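Local coordinates for protein adenosine kinase (Sinorhizobium meliloti, PDB 3UBO) that binds adenosine and ADP and, as a ribokinase-like kinase of the pfkB family, probably transfers phosphate from ATP to adenosine, at residues Q271-Y282 with A306-P316; G64-G74 with P316-T324. All blocks are in the same frame, centred on the assembly; numbering follows the deposited sequence.

Contact 1. Residues Q271-Y282 with A306-P316. With ADP (adenosine-5'-diphosphate), chain D; ADN (adenosine), chain C.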
loop_
_atom_site.group_PDB
_atom_site.type_symbol
_atom_site.label_atom_id
_atom_site.label_comp_id
_atom_site.label_asym_id
_atom_site.label_seq_id
_atom_site.Cartn_x
_atom_site.Cartn_y
_atom_site.Cartn_z
ATOM N N GLN A 271 9.114 -4.691 -16.650
ATOM C CA GLN A 271 9.157 -3.218 -16.610
ATOM C C GLN A 271 9.927 -2.768 -15.384
ATOM O O GLN A 271 9.904 -3.404 -14.303
ATOM C CB GLN A 271 7.769 -2.496 -16.510
ATOM C CG GLN A 271 6.473 -3.326 -16.535
ATOM C CD GLN A 271 5.299 -2.506 -17.127
ATOM O OE1 GLN A 271 4.645 -1.790 -16.384
ATOM N NE2 GLN A 271 5.059 -2.594 -18.502
ATOM N N VAL A 272 10.541 -1.612 -15.536
ATOM C CA VAL A 272 11.020 -0.880 -14.393
ATOM C C VAL A 272 9.855 -0.062 -13.758
ATOM O O VAL A 272 9.605 1.066 -14.147
ATOM C CB VAL A 272 12.238 -0.045 -14.818
ATOM C CG1 VAL A 272 12.843 0.640 -13.632
ATOM C CG2 VAL A 272 13.241 -0.969 -15.474
ATOM N N VAL A 273 9.128 -0.654 -12.811
ATOM C CA VAL A 273 7.975 -0.012 -12.223
ATOM C C VAL A 273 8.402 1.026 -11.166
ATOM O O VAL A 273 8.153 2.242 -11.313
ATOM C CB VAL A 273 7.007 -1.024 -11.585
ATOM C CG1 VAL A 273 5.833 -0.259 -10.915
ATOM C CG2 VAL A 273 6.555 -2.092 -12.596
ATOM N N ASP A 274 9.048 0.556 -10.096
ATOM C CA ASP A 274 9.487 1.411 -9.002
ATOM C C ASP A 274 10.817 0.868 -8.507
ATOM O O ASP A 274 10.886 -0.188 -7.913
ATOM C CB ASP A 274 8.414 1.445 -7.897
ATOM C CG ASP A 274 8.834 2.261 -6.671
ATOM O OD1 ASP A 274 9.720 3.151 -6.769
ATOM O OD2 ASP A 274 8.284 1.971 -5.551
ATOM N N THR A 275 11.864 1.615 -8.782
ATOM C CA THR A 275 13.195 1.369 -8.246
ATOM C C THR A 275 13.346 1.383 -6.695
ATOM O O THR A 275 14.227 0.746 -6.126
ATOM C CB THR A 275 14.143 2.358 -8.901
ATOM O OG1 THR A 275 14.694 1.691 -9.990
ATOM C CG2 THR A 275 15.253 2.770 -8.042
ATOM N N THR A 276 12.505 2.117 -6.006
ATOM C CA THR A 276 12.504 2.099 -4.564
ATOM C C THR A 276 12.713 0.694 -3.998
ATOM O O THR A 276 11.995 -0.256 -4.369
ATOM C CB THR A 276 11.168 2.698 -4.054
ATOM O OG1 THR A 276 11.176 4.080 -4.382
ATOM C CG2 THR A 276 10.978 2.505 -2.570
ATOM N N GLY A 277 13.721 0.553 -3.156
ATOM C CA GLY A 277 13.973 -0.678 -2.448
ATOM C C GLY A 277 14.957 -1.647 -3.041
ATOM O O GLY A 277 15.176 -2.693 -2.482
ATOM N N ALA A 278 15.544 -1.304 -4.171
ATOM C CA ALA A 278 16.407 -2.209 -4.891
ATOM C C ALA A 278 17.682 -2.502 -4.129
ATOM O O ALA A 278 17.866 -3.580 -3.635
ATOM C CB ALA A 278 16.720 -1.647 -6.220
ATOM N N GLY A 279 18.562 -1.528 -4.032
ATOM C CA GLY A 279 19.787 -1.718 -3.301
ATOM C C GLY A 279 19.553 -2.398 -1.982
ATOM O O GLY A 279 20.398 -3.091 -1.491
ATOM N N ASP A 280 18.393 -2.187 -1.408
ATOM C CA ASP A 280 18.099 -2.744 -0.117
ATOM C C ASP A 280 17.881 -4.218 -0.241
ATOM O O ASP A 280 18.184 -4.964 0.648
ATOM C CB ASP A 280 16.839 -2.137 0.484
ATOM C CG ASP A 280 16.924 -0.671 0.645
ATOM O OD1 ASP A 280 18.025 -0.133 0.563
ATOM O OD2 ASP A 280 15.879 -0.055 0.841
ATOM N N LEU A 281 17.317 -4.643 -1.345
ATOM C CA LEU A 281 17.006 -6.041 -1.481
ATOM C C LEU A 281 18.101 -6.771 -2.203
ATOM O O LEU A 281 18.150 -7.974 -2.210
ATOM C CB LEU A 281 15.662 -6.214 -2.150
ATOM C CG LEU A 281 14.642 -6.491 -1.073
ATOM C CD1 LEU A 281 13.714 -5.369 -0.862
ATOM C CD2 LEU A 281 13.923 -7.745 -1.319
ATOM N N TYR A 282 19.001 -6.020 -2.800
ATOM C CA TYR A 282 20.181 -6.613 -3.337
ATOM C C TYR A 282 21.062 -7.127 -2.205
ATOM O O TYR A 282 21.605 -8.215 -2.248
ATOM C CB TYR A 282 20.947 -5.600 -4.131
ATOM C CG TYR A 282 22.234 -6.163 -4.624
ATOM C CD1 TYR A 282 23.368 -6.113 -3.858
ATOM C CD2 TYR A 282 22.306 -6.775 -5.847
ATOM C CE1 TYR A 282 24.525 -6.627 -4.315
ATOM C CE2 TYR A 282 23.447 -7.287 -6.299
ATOM C CZ TYR A 282 24.555 -7.216 -5.538
ATOM O OH TYR A 282 25.705 -7.748 -6.022
ATOM N N ALA A 306 16.874 -10.694 -6.109
ATOM C CA ALA A 306 16.013 -10.043 -5.089
ATOM C C ALA A 306 15.700 -8.593 -5.440
ATOM O O ALA A 306 14.557 -8.194 -5.337
ATOM C CB ALA A 306 16.630 -10.125 -3.717
ATOM N N ALA A 307 16.724 -7.833 -5.838
ATOM C CA ALA A 307 16.558 -6.498 -6.340
ATOM C C ALA A 307 15.423 -6.452 -7.407
ATOM O O ALA A 307 14.410 -5.705 -7.287
ATOM C CB ALA A 307 17.874 -6.032 -6.906
ATOM N N GLY A 308 15.591 -7.280 -8.433
ATOM C CA GLY A 308 14.785 -7.202 -9.623
ATOM C C GLY A 308 13.341 -7.504 -9.324
ATOM O O GLY A 308 12.503 -6.825 -9.830
ATOM N N ILE A 309 13.036 -8.499 -8.495
ATOM C CA ILE A 309 11.657 -8.754 -8.104
ATOM C C ILE A 309 10.966 -7.534 -7.476
ATOM O O ILE A 309 9.763 -7.324 -7.679
ATOM C CB ILE A 309 11.540 -9.932 -7.120
ATOM C CG1 ILE A 309 11.870 -11.245 -7.857
ATOM C CG2 ILE A 309 10.138 -9.934 -6.398
ATOM C CD1 ILE A 309 11.788 -12.533 -7.001
ATOM N N VAL A 310 11.716 -6.713 -6.751
ATOM C CA VAL A 310 11.080 -5.651 -5.949
ATOM C C VAL A 310 10.818 -4.371 -6.780
ATOM O O VAL A 310 9.962 -3.546 -6.418
ATOM C CB VAL A 310 11.842 -5.321 -4.649
ATOM C CG1 VAL A 310 12.934 -4.254 -4.881
ATOM C CG2 VAL A 310 10.864 -4.832 -3.604
ATOM N N ILE A 311 11.590 -4.262 -7.863
ATOM C CA ILE A 311 11.512 -3.212 -8.863
ATOM C C ILE A 311 10.270 -3.411 -9.779
ATOM O O ILE A 311 9.808 -2.481 -10.420
ATOM C CB ILE A 311 12.762 -3.246 -9.795
ATOM C CG1 ILE A 311 14.073 -2.893 -9.075
ATOM C CG2 ILE A 311 12.577 -2.317 -11.026
ATOM C CD1 ILE A 311 15.230 -2.572 -10.121
ATOM N N GLY A 312 9.741 -4.622 -9.844
ATOM C CA GLY A 312 8.452 -4.791 -10.487
ATOM C C GLY A 312 7.289 -4.442 -9.545
ATOM O O GLY A 312 6.278 -5.135 -9.547
ATOM N N GLN A 313 7.390 -3.390 -8.727
ATOM C CA GLN A 313 6.367 -3.229 -7.686
ATOM C C GLN A 313 6.339 -1.813 -7.165
ATOM O O GLN A 313 7.389 -1.219 -6.896
ATOM C CB GLN A 313 6.748 -4.104 -6.493
ATOM C CG GLN A 313 5.639 -4.752 -5.754
ATOM C CD GLN A 313 6.195 -5.392 -4.494
ATOM O OE1 GLN A 313 7.004 -4.763 -3.815
ATOM N NE2 GLN A 313 5.748 -6.622 -4.157
ATOM N N ILE A 314 5.147 -1.263 -6.987
ATOM C CA ILE A 314 5.037 0.002 -6.252
ATOM C C ILE A 314 5.240 -0.552 -4.913
ATOM O O ILE A 314 4.510 -1.464 -4.548
ATOM C CB ILE A 314 3.618 0.646 -6.364
ATOM C CG1 ILE A 314 3.589 1.607 -7.552
ATOM C CG2 ILE A 314 3.244 1.377 -5.104
ATOM C CD1 ILE A 314 4.697 2.592 -7.509
ATOM N N GLY A 315 6.262 -0.050 -4.198
ATOM C CA GLY A 315 6.641 -0.609 -2.903
ATOM C C GLY A 315 8.068 -1.163 -2.811
ATOM O O GLY A 315 8.607 -1.697 -3.823
ATOM N N PRO A 316 8.697 -1.064 -1.605
ATOM C CA PRO A 316 10.077 -1.527 -1.402
ATOM C C PRO A 316 10.177 -2.960 -0.770
ATOM O O PRO A 316 11.313 -3.439 -0.699
ATOM C CB PRO A 316 10.587 -0.519 -0.403
ATOM C CG PRO A 316 9.388 -0.461 0.621
ATOM C CD PRO A 316 8.128 -0.569 -0.327
HETATM P PB ADP D . 20.224 1.794 -6.102
HETATM O O1B ADP D . 20.254 3.450 -6.208
HETATM O O2B ADP D . 21.016 1.107 -4.792
HETATM O O3B ADP D . 18.826 1.289 -6.109
HETATM P PA ADP D . 21.276 0.347 -8.627
HETATM O O1A ADP D . 21.176 1.253 -9.999
HETATM O O2A ADP D . 22.622 -0.214 -8.507
HETATM O O3A ADP D . 21.039 1.628 -7.553
HETATM O "O5'" ADP D . 20.201 -0.939 -8.516
HETATM C "C5'" ADP D . 20.265 -1.819 -7.400
HETATM C "C4'" ADP D . 19.991 -3.307 -7.796
HETATM O "O4'" ADP D . 18.598 -3.681 -8.229
HETATM C "C3'" ADP D . 20.858 -3.931 -9.014
HETATM O "O3'" ADP D . 22.237 -4.197 -8.839
HETATM C "C2'" ADP D . 19.943 -4.947 -9.687
HETATM O "O2'" ADP D . 19.970 -6.331 -9.307
HETATM C "C1'" ADP D . 18.642 -4.207 -9.566
HETATM N N9 ADP D . 18.406 -3.201 -10.648
HETATM C C8 ADP D . 18.546 -1.831 -10.598
HETATM N N7 ADP D . 18.202 -1.256 -11.892
HETATM C C5 ADP D . 17.864 -2.333 -12.762
HETATM C C6 ADP D . 17.416 -2.370 -14.168
HETATM N N6 ADP D . 17.224 -1.111 -14.913
HETATM N N1 ADP D . 17.123 -3.567 -14.744
HETATM C C2 ADP D . 17.233 -4.767 -14.020
HETATM N N3 ADP D . 17.686 -4.753 -12.650
HETATM C C4 ADP D . 17.973 -3.536 -12.037
HETATM O "O5'" ADN C . 16.165 2.866 -0.676
HETATM C "C5'" ADN C . 14.790 2.388 -0.430
HETATM C "C4'" ADN C . 14.159 2.904 0.909
HETATM O "O4'" ADN C . 14.803 4.074 1.427
HETATM C "C3'" ADN C . 12.595 3.182 1.209
HETATM O "O3'" ADN C . 11.623 2.185 1.409
HETATM C "C2'" ADN C . 12.656 4.227 2.374
HETATM O "O2'" ADN C . 11.851 3.930 3.534
HETATM C "C1'" ADN C . 14.113 4.318 2.601
HETATM N N9 ADN C . 14.509 5.680 3.073
HETATM C C8 ADN C . 14.293 6.976 2.523
HETATM N N7 ADN C . 15.001 7.945 3.283
HETATM C C5 ADN C . 15.665 7.233 4.300
HETATM C C6 ADN C . 16.499 7.651 5.373
HETATM N N6 ADN C . 16.856 9.031 5.565
HETATM N N1 ADN C . 17.023 6.637 6.254
HETATM C C2 ADN C . 16.701 5.256 6.047
HETATM N N3 ADN C . 15.875 4.798 4.991
HETATM C C4 ADN C . 15.360 5.815 4.153
#
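D274 is tied to segment 306-316 through backbone and side chain together. Its N donates a nearly straight bond (166°) to I311 O at 3.1 Å, and V273 N adds a weak bond to the same oxygen. With CG anti to the backbone N (chi1 177°), the carboxylate reaches along the following loop, and OD2 uses its anti lone pair to accept from G315 N at 3.2 Å. OD1 turns back on its own segment in an Asx turn: T276 OG1 meets it on the syn side at 2.9 Å, while T276 N comes from above the carboxylate plane. These residues open the DTTGAGD sequence of pfkB kinases, whose glycine-rich turn leads into helix 278-290, with G277 at the N-cap; in this family such a turn forms the anion hole for the transferred phosphate. Here it lies between the two ligands, A278 beside ADP and D280 beside adenosine. I311 puts CG1 on A278 CB at 4.1 Å and CG2 alongside V272 CG1, while its CD1 reaches the ADP base. T276 CG2 lies beside P316 CB at 3.7 Å. Farther along, the side chain of L281 crosses that of V310, CD1 touching CG2, and Y282 CB meets A307 CB at 4.2 Å.

Contact 2. Residues G64-G74 with P316-T324. With ADN (adenosine), chain C.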
loop_
_atom_site.group_PDB
_atom_site.type_symbol
_atom_site.label_atom_id
_atom_site.label_comp_id
_atom_site.label_asym_id
_atom_site.label_seq_id
_atom_site.Cartn_x
_atom_site.Cartn_y
_atom_site.Cartn_z
ATOM N N GLY A 64 15.439 -1.447 7.144
ATOM C CA GLY A 64 14.314 -2.264 7.564
ATOM C C GLY A 64 13.867 -3.176 6.442
ATOM O O GLY A 64 13.255 -4.232 6.693
ATOM N N ASN A 65 14.181 -2.757 5.202
ATOM C CA ASN A 65 13.758 -3.440 4.023
ATOM C C ASN A 65 14.689 -4.640 3.882
ATOM O O ASN A 65 14.251 -5.783 3.672
ATOM C CB ASN A 65 13.847 -2.500 2.793
ATOM C CG ASN A 65 12.714 -1.455 2.730
ATOM O OD1 ASN A 65 11.614 -1.626 3.336
ATOM N ND2 ASN A 65 12.981 -0.374 1.967
ATOM N N THR A 66 15.981 -4.365 4.036
ATOM C CA THR A 66 17.000 -5.368 3.858
ATOM C C THR A 66 16.720 -6.505 4.861
ATOM O O THR A 66 16.964 -7.640 4.566
ATOM C CB THR A 66 18.372 -4.773 4.079
ATOM O OG1 THR A 66 18.678 -3.797 3.061
ATOM C CG2 THR A 66 19.346 -5.838 4.043
ATOM N N ALA A 67 16.155 -6.222 6.031
ATOM C CA ALA A 67 15.786 -7.309 6.990
ATOM C C ALA A 67 14.495 -8.077 6.699
ATOM O O ALA A 67 14.439 -9.302 6.933
ATOM C CB ALA A 67 15.769 -6.806 8.486
ATOM N N ALA A 68 13.436 -7.366 6.249
ATOM C CA ALA A 68 12.270 -8.045 5.630
ATOM C C ALA A 68 12.777 -8.886 4.436
ATOM O O ALA A 68 12.278 -9.968 4.243
ATOM C CB ALA A 68 11.134 -7.087 5.189
ATOM N N GLY A 69 13.812 -8.416 3.733
ATOM C CA GLY A 69 14.444 -9.175 2.643
ATOM C C GLY A 69 14.997 -10.563 2.987
ATOM O O GLY A 69 14.541 -11.591 2.440
ATOM N N VAL A 70 15.987 -10.561 3.885
ATOM C CA VAL A 70 16.549 -11.760 4.476
ATOM C C VAL A 70 15.473 -12.726 5.011
ATOM O O VAL A 70 15.359 -13.844 4.513
ATOM C CB VAL A 70 17.590 -11.442 5.574
ATOM C CG1 VAL A 70 17.968 -12.717 6.217
ATOM C CG2 VAL A 70 18.805 -10.724 4.991
ATOM N N ALA A 71 14.705 -12.325 6.027
ATOM C CA ALA A 71 13.526 -13.140 6.403
ATOM C C ALA A 71 12.742 -13.750 5.203
ATOM O O ALA A 71 12.415 -14.915 5.213
ATOM C CB ALA A 71 12.582 -12.381 7.334
ATOM N N SER A 72 12.433 -12.962 4.179
ATOM C CA SER A 72 11.714 -13.468 2.999
ATOM C C SER A 72 12.526 -14.525 2.249
ATOM O O SER A 72 11.988 -15.573 1.938
ATOM C CB SER A 72 11.237 -12.325 2.064
ATOM O OG SER A 72 9.813 -12.240 2.028
ATOM N N LEU A 73 13.796 -14.236 1.950
ATOM C CA LEU A 73 14.688 -15.206 1.340
ATOM C C LEU A 73 14.824 -16.553 2.074
ATOM O O LEU A 73 15.280 -17.541 1.506
ATOM C CB LEU A 73 16.039 -14.600 1.094
ATOM C CG LEU A 73 15.966 -13.530 0.046
ATOM C CD1 LEU A 73 17.306 -12.872 -0.167
ATOM C CD2 LEU A 73 15.523 -14.208 -1.273
ATOM N N GLY A 74 14.361 -16.616 3.305
ATOM C CA GLY A 74 14.499 -17.818 4.100
ATOM C C GLY A 74 15.282 -17.657 5.386
ATOM O O GLY A 74 15.008 -18.388 6.331
ATOM N N PRO A 316 8.697 -1.064 -1.605
ATOM C CA PRO A 316 10.077 -1.527 -1.402
ATOM C C PRO A 316 10.177 -2.960 -0.770
ATOM O O PRO A 316 11.313 -3.439 -0.699
ATOM C CB PRO A 316 10.587 -0.519 -0.403
ATOM C CG PRO A 316 9.388 -0.461 0.621
ATOM C CD PRO A 316 8.128 -0.569 -0.327
ATOM N N ARG A 317 9.071 -3.618 -0.377
ATOM C CA ARG A 317 9.159 -4.927 0.293
ATOM C C ARG A 317 8.282 -6.021 -0.321
ATOM O O ARG A 317 7.087 -5.829 -0.539
ATOM C CB ARG A 317 8.791 -4.826 1.822
ATOM C CG ARG A 317 9.807 -4.141 2.738
ATOM C CD ARG A 317 9.300 -4.147 4.181
ATOM N NE ARG A 317 10.023 -3.207 5.054
ATOM C CZ ARG A 317 9.718 -3.026 6.342
ATOM N NH1 ARG A 317 8.714 -3.755 6.860
ATOM N NH2 ARG A 317 10.406 -2.130 7.122
ATOM N N PRO A 318 8.854 -7.210 -0.548
ATOM C CA PRO A 318 8.101 -8.408 -1.004
ATOM C C PRO A 318 6.999 -8.677 -0.024
ATOM O O PRO A 318 7.298 -8.695 1.117
ATOM C CB PRO A 318 9.124 -9.541 -0.849
ATOM C CG PRO A 318 10.201 -8.914 0.150
ATOM C CD PRO A 318 10.280 -7.498 -0.301
ATOM N N LEU A 319 5.770 -8.872 -0.414
ATOM C CA LEU A 319 4.695 -9.042 0.567
ATOM C C LEU A 319 4.358 -10.521 0.796
ATOM O O LEU A 319 3.353 -10.881 1.477
ATOM C CB LEU A 319 3.445 -8.291 0.093
ATOM C CG LEU A 319 3.735 -6.835 -0.312
ATOM C CD1 LEU A 319 2.485 -6.188 -1.017
ATOM C CD2 LEU A 319 4.269 -5.969 0.894
ATOM N N VAL A 320 5.191 -11.371 0.193
ATOM C CA VAL A 320 5.112 -12.820 0.363
ATOM C C VAL A 320 6.556 -13.334 0.291
ATOM O O VAL A 320 7.425 -12.707 -0.398
ATOM C CB VAL A 320 4.222 -13.503 -0.713
ATOM C CG1 VAL A 320 2.736 -13.041 -0.594
ATOM C CG2 VAL A 320 4.811 -13.256 -2.090
ATOM N N SER A 321 6.809 -14.426 1.035
ATOM C CA SER A 321 8.094 -15.130 1.021
ATOM C C SER A 321 8.763 -15.234 -0.411
ATOM O O SER A 321 8.250 -15.960 -1.297
ATOM C CB SER A 321 7.851 -16.535 1.577
ATOM O OG SER A 321 8.901 -17.408 1.187
ATOM N N LEU A 322 9.869 -14.524 -0.658
ATOM C CA LEU A 322 10.627 -14.779 -1.892
ATOM C C LEU A 322 11.165 -16.222 -1.974
ATOM O O LEU A 322 11.377 -16.770 -3.053
ATOM C CB LEU A 322 11.840 -13.878 -1.987
ATOM C CG LEU A 322 11.542 -12.405 -2.142
ATOM C CD1 LEU A 322 12.707 -11.662 -2.920
ATOM C CD2 LEU A 322 10.200 -12.343 -2.878
ATOM N N ALA A 323 11.466 -16.822 -0.824
ATOM C CA ALA A 323 11.863 -18.228 -0.867
ATOM C C ALA A 323 10.809 -19.020 -1.703
ATOM O O ALA A 323 11.133 -19.519 -2.807
ATOM C CB ALA A 323 12.037 -18.797 0.574
ATOM N N THR A 324 9.574 -19.077 -1.186
ATOM C CA THR A 324 8.455 -19.783 -1.779
ATOM C C THR A 324 8.006 -19.322 -3.204
ATOM O O THR A 324 7.636 -20.141 -4.036
ATOM C CB THR A 324 7.244 -19.727 -0.823
ATOM O OG1 THR A 324 7.413 -20.725 0.182
ATOM C CG2 THR A 324 5.878 -19.977 -1.563
HETATM O "O5'" ADN C . 16.165 2.866 -0.676
HETATM C "C5'" ADN C . 14.790 2.388 -0.430
HETATM C "C4'" ADN C . 14.159 2.904 0.909
HETATM O "O4'" ADN C . 14.803 4.074 1.427
HETATM C "C3'" ADN C . 12.595 3.182 1.209
HETATM O "O3'" ADN C . 11.623 2.185 1.409
HETATM C "C2'" ADN C . 12.656 4.227 2.374
HETATM O "O2'" ADN C . 11.851 3.930 3.534
HETATM C "C1'" ADN C . 14.113 4.318 2.601
HETATM N N9 ADN C . 14.509 5.680 3.073
HETATM C C8 ADN C . 14.293 6.976 2.523
HETATM N N7 ADN C . 15.001 7.945 3.283
HETATM C C5 ADN C . 15.665 7.233 4.300
HETATM C C6 ADN C . 16.499 7.651 5.373
HETATM N N6 ADN C . 16.856 9.031 5.565
HETATM N N1 ADN C . 17.023 6.637 6.254
HETATM C C2 ADN C . 16.701 5.256 6.047
HETATM N N3 ADN C . 15.875 4.798 4.991
HETATM C C4 ADN C . 15.360 5.815 4.153
#
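P316 packs against N65, its CB 3.4 Å from N65 ND2, the two side chains crossing at about a right angle. That same ND2 donates to O3' of adenosine at 3.0 Å (156°) and is also hydrogen-bonded to D280 OD2. R317 then takes the other end of the amide. Its chain, extended from CG to NE, runs past A68 CB, which touches CD at 3.6 Å, and NE donates to N65 OD1 at 2.8 Å (154°). The bond lies in the carbonyl plane and close to the guanidinium plane, although the amide and guanidinium planes stand 83° apart. G64 O sits over one face of the guanidinium; NH2 bonds G60 O, and F92 makes a cation-pi contact. A leucine in place of R317 would probably leave N65 OD1 without its donor and the amide freer to turn away from the adenosine ribose. P318 next rests its CG near S72 OG at 3.8 Å, and V320 O receives a weak bond at most from that hydroxyl. S321 N-caps helix 322-336, its OG accepting from T324 N at 3.0 Å. L322 lays CB against L73 CD2 at 3.8 Å, and A323 N donates to S72 O at 3.1 Å. The start of one helix thereby meets the end of another, which G74 closes in a Schellman motif. N65 ends the GGxxxN sequence characteristic of pfkB kinases, a glycine-rich turn and helix start that hold the substrate ribose.

How the contacts relate
The centres of the two contacts lie 12 Å apart, and both belong to the pfkB kinase fold. Along the chain the order is 64-74, 271-282, 306-316 and 316-324, so contact 1 forms within the span bridged by contact 2, the two sharing P316. Helix 296-311 leaves contact 1 through a loop that becomes the second half of contact 2 and leads into helix 322-336. Helices 62-73 and 278-290 meet directly, where D280 O probably bonds T66 OG1, and L281 packs on P318. Both contacts touch adenosine, while ADP lies against contact 1, so residues distant in sequence are brought together around the substrate and nucleotide sites.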